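Local structure of choline/ethanolamine kinase family protein (Mesorhizobium loti, 3DXQ) at residues Lys116-Gly121 with Arg228-Gly233; Asn221-Leu226 with Ile245-Cys250. The protein probably transfers phosphate from a nucleotide to the hydroxyl of ethanolamine, choline or a similar small alcohol. All blocks are in the same frame, centred on the assembly; numbering follows the deposited sequence.

Interaction 1: Lys116-Gly121 with Arg228-Gly233; sequences KLHGSG and RAYFGG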
loop_
_atom_site.group_PDB
_atom_site.type_symbol
_atom_site.label_atom_id
_atom_site.label_comp_id
_atom_site.label_asym_id
_atom_site.label_seq_id
_atom_site.Cartn_x
_atom_site.Cartn_y
_atom_site.Cartn_z
ATOM N N LYS A 116 -7.743 -13.632 0.895
ATOM C CA LYS A 116 -6.917 -14.668 1.465
ATOM C C LYS A 116 -6.142 -14.109 2.642
ATOM O O LYS A 116 -6.049 -14.768 3.695
ATOM C CB LYS A 116 -5.963 -15.225 0.418
ATOM C CG LYS A 116 -5.360 -16.574 0.808
ATOM C CD LYS A 116 -4.706 -17.230 -0.419
ATOM C CE LYS A 116 -3.898 -18.455 -0.081
ATOM N NZ LYS A 116 -3.041 -18.764 -1.241
ATOM N N LEU A 117 -5.622 -12.895 2.462
ATOM C CA LEU A 117 -4.827 -12.228 3.493
ATOM C C LEU A 117 -5.627 -11.964 4.729
ATOM O O LEU A 117 -5.266 -12.419 5.802
ATOM C CB LEU A 117 -4.246 -10.903 2.982
ATOM C CG LEU A 117 -3.522 -10.016 4.005
ATOM C CD1 LEU A 117 -2.318 -10.768 4.581
ATOM C CD2 LEU A 117 -3.116 -8.649 3.416
ATOM N N HIS A 118 -6.703 -11.202 4.578
ATOM C CA HIS A 118 -7.531 -10.796 5.720
ATOM C C HIS A 118 -8.176 -11.989 6.392
ATOM O O HIS A 118 -8.324 -12.034 7.596
ATOM C CB HIS A 118 -8.591 -9.803 5.285
ATOM C CG HIS A 118 -8.035 -8.549 4.690
ATOM N ND1 HIS A 118 -8.760 -7.740 3.848
ATOM C CD2 HIS A 118 -6.813 -7.980 4.797
ATOM C CE1 HIS A 118 -8.013 -6.718 3.470
ATOM N NE2 HIS A 118 -6.828 -6.834 4.038
ATOM N N GLY A 119 -8.529 -12.980 5.602
ATOM C CA GLY A 119 -9.111 -14.211 6.127
ATOM C C GLY A 119 -8.123 -15.190 6.686
ATOM O O GLY A 119 -8.533 -16.262 7.132
ATOM N N SER A 120 -6.833 -14.850 6.671
ATOM C CA SER A 120 -5.777 -15.761 7.175
ATOM C C SER A 120 -5.576 -15.704 8.698
ATOM O O SER A 120 -6.254 -14.982 9.420
ATOM C CB SER A 120 -4.440 -15.428 6.518
ATOM O OG SER A 120 -3.894 -14.228 7.058
ATOM N N GLY A 121 -4.619 -16.475 9.178
ATOM C CA GLY A 121 -4.265 -16.443 10.585
ATOM C C GLY A 121 -3.098 -15.505 10.835
ATOM O O GLY A 121 -2.613 -15.414 11.967
ATOM N N ARG A 228 -16.537 -7.265 -5.374
ATOM C CA ARG A 228 -17.278 -8.488 -5.582
ATOM C C ARG A 228 -16.374 -9.684 -5.354
ATOM O O ARG A 228 -16.793 -10.638 -4.726
ATOM C CB ARG A 228 -17.901 -8.516 -6.979
ATOM C CG ARG A 228 -18.659 -9.803 -7.322
ATOM C CD ARG A 228 -19.275 -9.733 -8.721
ATOM N NE ARG A 228 -20.415 -8.809 -8.760
ATOM C CZ ARG A 228 -21.662 -9.116 -8.389
ATOM N NH1 ARG A 228 -21.970 -10.337 -7.937
ATOM N NH2 ARG A 228 -22.611 -8.191 -8.464
ATOM N N ALA A 229 -15.142 -9.633 -5.858
ATOM C CA ALA A 229 -14.201 -10.745 -5.690
ATOM C C ALA A 229 -13.782 -10.847 -4.249
ATOM O O ALA A 229 -13.566 -11.940 -3.746
ATOM C CB ALA A 229 -12.972 -10.580 -6.593
ATOM N N TYR A 230 -13.660 -9.697 -3.592
ATOM C CA TYR A 230 -13.245 -9.657 -2.184
ATOM C C TYR A 230 -14.286 -10.207 -1.212
ATOM O O TYR A 230 -13.943 -10.998 -0.337
ATOM C CB TYR A 230 -12.877 -8.228 -1.764
ATOM C CG TYR A 230 -12.464 -8.129 -0.329
ATOM C CD1 TYR A 230 -11.208 -8.572 0.086
ATOM C CD2 TYR A 230 -13.340 -7.646 0.634
ATOM C CE1 TYR A 230 -10.836 -8.528 1.431
ATOM C CE2 TYR A 230 -12.964 -7.569 1.979
ATOM C CZ TYR A 230 -11.723 -7.999 2.366
ATOM O OH TYR A 230 -11.380 -7.924 3.692
ATOM N N PHE A 231 -15.536 -9.765 -1.372
ATOM C CA PHE A 231 -16.626 -10.088 -0.455
ATOM C C PHE A 231 -17.345 -11.377 -0.768
ATOM O O PHE A 231 -18.079 -11.882 0.070
ATOM C CB PHE A 231 -17.691 -8.993 -0.504
ATOM C CG PHE A 231 -17.283 -7.695 0.136
ATOM C CD1 PHE A 231 -16.854 -7.655 1.462
ATOM C CD2 PHE A 231 -17.368 -6.519 -0.567
ATOM C CE1 PHE A 231 -16.492 -6.442 2.053
ATOM C CE2 PHE A 231 -17.025 -5.310 0.015
ATOM C CZ PHE A 231 -16.588 -5.267 1.325
ATOM N N GLY A 232 -17.183 -11.892 -1.985
ATOM C CA GLY A 232 -17.863 -13.125 -2.393
ATOM C C GLY A 232 -19.302 -12.810 -2.749
ATOM O O GLY A 232 -20.171 -13.696 -2.733
ATOM N N GLY A 233 -19.545 -11.544 -3.075
ATOM C CA GLY A 233 -20.874 -11.084 -3.460
ATOM C C GLY A 233 -20.831 -9.596 -3.667
ATOM O O GLY A 233 -19.906 -8.938 -3.260
#
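H118 and Y230 meet through a single polar pair: ND1 of the imidazole and OH of the phenol form a hydrogen bond of 2.6 Å. The two side chains approach at about a right angle, and their ring planes are turned by 76°. Neither ring lies over the other's face. The phenol comes to the edge of the imidazole, with its CZ in the imidazole plane, and ND1 sits at the rim of the phenol, 3.3 Å from CE1 of Y230. Y230 reaches this position because its CG is anti to the backbone N (chi1 179°), which carries the long, flat ring out from helix 220-231 until the hydroxyl arrives at the other helix. H118 occupies the last turn of helix 106-118. Just beyond it, S120 N and S120 OG both bond to L117 O, a second partner for OG being the backbone N of A122. Histidine suits its place because both its ring nitrogens can take a partner: ND1 has Y230, NE2 bonds to D208 of helix 206-215, and P205 touches both rings. Gripped at both nitrogens, the imidazole has its rotation about CB-CG fixed, and the D208 carboxylate probably polarises it, linking three helices through one ring.

Interaction 2: Asn221-Leu226 with Ile245-Cys250; sequences NQDEEL and IYKAMC
K247 and D223 reach for each other from opposite directions, and their charged ends make the contact between 245-250 and 221-226. E224 and R240 form a second salt bridge between the same helices, 220-231 and 237-263. The backbones are well separated: the CA atoms of K247 and D223, the nearest pair, are 11.1 Å apart, a span that suits a lysine. From K247 CB, which points toward the opposing helix, CG continues anti to the carbonyl carbon, beside the backbone N. CB, CG and CD touch nothing on 221-226; the side chain also packs on S213 and V214 of helix 206-215. At chi3 (141°) the chain bends away from full extension. CE then becomes the first atom to approach D223, 3.5 Å from its OD2. The tip, NZ, makes the salt bridge itself: it donates to OD2 of D223 at 2.6 Å, and OD2 accepts with its syn lone pair, on the side of the other oxygen. That other oxygen, OD1, is not shared with the lysine, lying 4.2 Å from K247 NZ; it bonds instead to OG of S213, so the serine probably helps to position the carboxylate that receives the lysine. Aspartate is apt here, since its short side chain leaves few torsions to fix and its two oxygens serve two partners. D223 is buried, and the nearby ammonium probably stabilises its negative charge. This is an interhelical salt bridge with a second-shell hydroxyl, set in the mainly helical C-terminal lobe of the protein-kinase-like fold found in the phosphotransferase enzyme family.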
loop_
_atom_site.group_PDB
_atom_site.type_symbol
_atom_site.label_atom_id
_atom_site.label_comp_id
_atom_site.label_asym_id
_atom_site.label_seq_id
_atom_site.Cartn_x
_atom_site.Cartn_y
_atom_site.Cartn_z
ATOM N N ASN A 221 -16.174 0.474 -12.438
ATOM C CA ASN A 221 -16.256 -0.929 -12.832
ATOM C C ASN A 221 -15.215 -1.796 -12.135
ATOM O O ASN A 221 -15.528 -2.867 -11.654
ATOM C CB ASN A 221 -16.111 -1.055 -14.353
ATOM C CG ASN A 221 -17.271 -0.448 -15.075
ATOM O OD1 ASN A 221 -17.105 0.359 -16.001
ATOM N ND2 ASN A 221 -18.473 -0.787 -14.627
ATOM N N GLN A 222 -13.983 -1.304 -12.082
ATOM C CA GLN A 222 -12.899 -2.014 -11.449
ATOM C C GLN A 222 -13.170 -2.186 -9.959
ATOM O O GLN A 222 -12.918 -3.270 -9.384
ATOM C CB GLN A 222 -11.581 -1.274 -11.681
ATOM C CG GLN A 222 -11.077 -1.365 -13.117
ATOM C CD GLN A 222 -9.842 -0.539 -13.355
ATOM O OE1 GLN A 222 -9.893 0.703 -13.368
ATOM N NE2 GLN A 222 -8.738 -1.209 -13.613
ATOM N N ASP A 223 -13.694 -1.125 -9.343
ATOM C CA ASP A 223 -14.079 -1.178 -7.934
ATOM C C ASP A 223 -15.125 -2.250 -7.677
ATOM O O ASP A 223 -15.014 -2.976 -6.692
ATOM C CB ASP A 223 -14.590 0.177 -7.450
ATOM C CG ASP A 223 -13.477 1.171 -7.215
ATOM O OD1 ASP A 223 -12.288 0.806 -7.313
ATOM O OD2 ASP A 223 -13.797 2.328 -6.913
ATOM N N GLU A 224 -16.130 -2.370 -8.541
ATOM C CA GLU A 224 -17.129 -3.425 -8.374
ATOM C C GLU A 224 -16.467 -4.786 -8.506
ATOM O O GLU A 224 -16.708 -5.680 -7.727
ATOM C CB GLU A 224 -18.250 -3.327 -9.416
ATOM C CG GLU A 224 -19.131 -2.099 -9.268
ATOM C CD GLU A 224 -19.641 -1.920 -7.834
ATOM O OE1 GLU A 224 -20.247 -2.882 -7.279
ATOM O OE2 GLU A 224 -19.408 -0.817 -7.271
ATOM N N GLU A 225 -15.647 -4.940 -9.526
ATOM C CA GLU A 225 -14.977 -6.199 -9.741
ATOM C C GLU A 225 -14.106 -6.563 -8.525
ATOM O O GLU A 225 -14.087 -7.719 -8.116
ATOM C CB GLU A 225 -14.153 -6.162 -11.033
ATOM C CG GLU A 225 -13.683 -7.533 -11.456
ATOM C CD GLU A 225 -12.584 -7.469 -12.473
ATOM O OE1 GLU A 225 -12.719 -6.733 -13.462
ATOM O OE2 GLU A 225 -11.578 -8.168 -12.273
ATOM N N LEU A 226 -13.418 -5.566 -7.953
ATOM C CA LEU A 226 -12.550 -5.746 -6.769
ATOM C C LEU A 226 -13.362 -6.176 -5.551
ATOM O O LEU A 226 -13.041 -7.151 -4.889
ATOM C CB LEU A 226 -11.838 -4.423 -6.445
ATOM C CG LEU A 226 -10.996 -4.304 -5.167
ATOM C CD1 LEU A 226 -9.705 -5.202 -5.216
ATOM C CD2 LEU A 226 -10.646 -2.847 -4.875
ATOM N N ILE A 245 -14.556 6.224 1.485
ATOM C CA ILE A 245 -14.024 7.042 2.574
ATOM C C ILE A 245 -12.497 6.931 2.655
ATOM O O ILE A 245 -11.782 7.952 2.789
ATOM C CB ILE A 245 -14.668 6.646 3.932
ATOM C CG1 ILE A 245 -16.026 7.327 4.075
ATOM C CG2 ILE A 245 -13.805 7.051 5.099
ATOM C CD1 ILE A 245 -15.929 8.823 4.004
ATOM N N TYR A 246 -12.001 5.700 2.554
ATOM C CA TYR A 246 -10.563 5.463 2.590
ATOM C C TYR A 246 -9.869 5.968 1.324
ATOM O O TYR A 246 -8.733 6.446 1.401
ATOM C CB TYR A 246 -10.245 3.984 2.862
ATOM C CG TYR A 246 -10.647 3.546 4.264
ATOM C CD1 TYR A 246 -10.253 4.270 5.382
ATOM C CD2 TYR A 246 -11.409 2.403 4.464
ATOM C CE1 TYR A 246 -10.627 3.879 6.670
ATOM C CE2 TYR A 246 -11.781 1.990 5.748
ATOM C CZ TYR A 246 -11.389 2.737 6.853
ATOM O OH TYR A 246 -11.749 2.330 8.130
ATOM N N LYS A 247 -10.524 5.870 0.167
ATOM C CA LYS A 247 -9.963 6.495 -1.029
ATOM C C LYS A 247 -9.596 7.943 -0.685
ATOM O O LYS A 247 -8.486 8.380 -0.947
ATOM C CB LYS A 247 -10.955 6.492 -2.194
ATOM C CG LYS A 247 -10.965 5.265 -3.086
ATOM C CD LYS A 247 -12.153 5.356 -4.042
ATOM C CE LYS A 247 -11.846 4.866 -5.440
ATOM N NZ LYS A 247 -13.072 4.762 -6.305
ATOM N N ALA A 248 -10.520 8.672 -0.065
ATOM C CA ALA A 248 -10.273 10.072 0.281
ATOM C C ALA A 248 -9.183 10.204 1.343
ATOM O O ALA A 248 -8.257 10.987 1.176
ATOM C CB ALA A 248 -11.574 10.773 0.743
HETATM N N MSE A 249 -9.290 9.449 2.432
HETATM C CA MSE A 249 -8.317 9.549 3.522
HETATM C C MSE A 249 -6.922 9.123 3.124
HETATM O O MSE A 249 -5.947 9.651 3.641
HETATM C CB MSE A 249 -8.756 8.716 4.721
HETATM C CG MSE A 249 -9.960 9.256 5.468
HETATM SE SE MSE A 249 -9.898 11.210 5.719
HETATM C CE MSE A 249 -10.968 11.307 7.285
ATOM N N CYS A 250 -6.837 8.146 2.229
ATOM C CA CYS A 250 -5.571 7.668 1.708
ATOM C C CYS A 250 -4.834 8.780 0.988
ATOM O O CYS A 250 -3.676 9.046 1.249
ATOM C CB CYS A 250 -5.825 6.515 0.751
ATOM S SG CYS A 250 -4.350 5.670 0.228
#

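Helix 220-231 is common to both interactions, whose centres are 15 Å apart. Its earlier turns carry 221-226 and join helix 237-263 in interaction 2, while its last turn and the residues just after it make up 228-233 and join helix 106-118 in interaction 1. Along the chain the segments alternate: 116-121, 221-226, 228-233, 245-250. Helix 206-215 ties them together, supplying D208 beside interaction 1 and S213 beside interaction 2. Both belong to the helical lobe, away from the five-stranded sheet. H118 also touches strand 174-176, which leads into a His-Cys-Asp sequence that probably corresponds to the catalytic loop of related kinases.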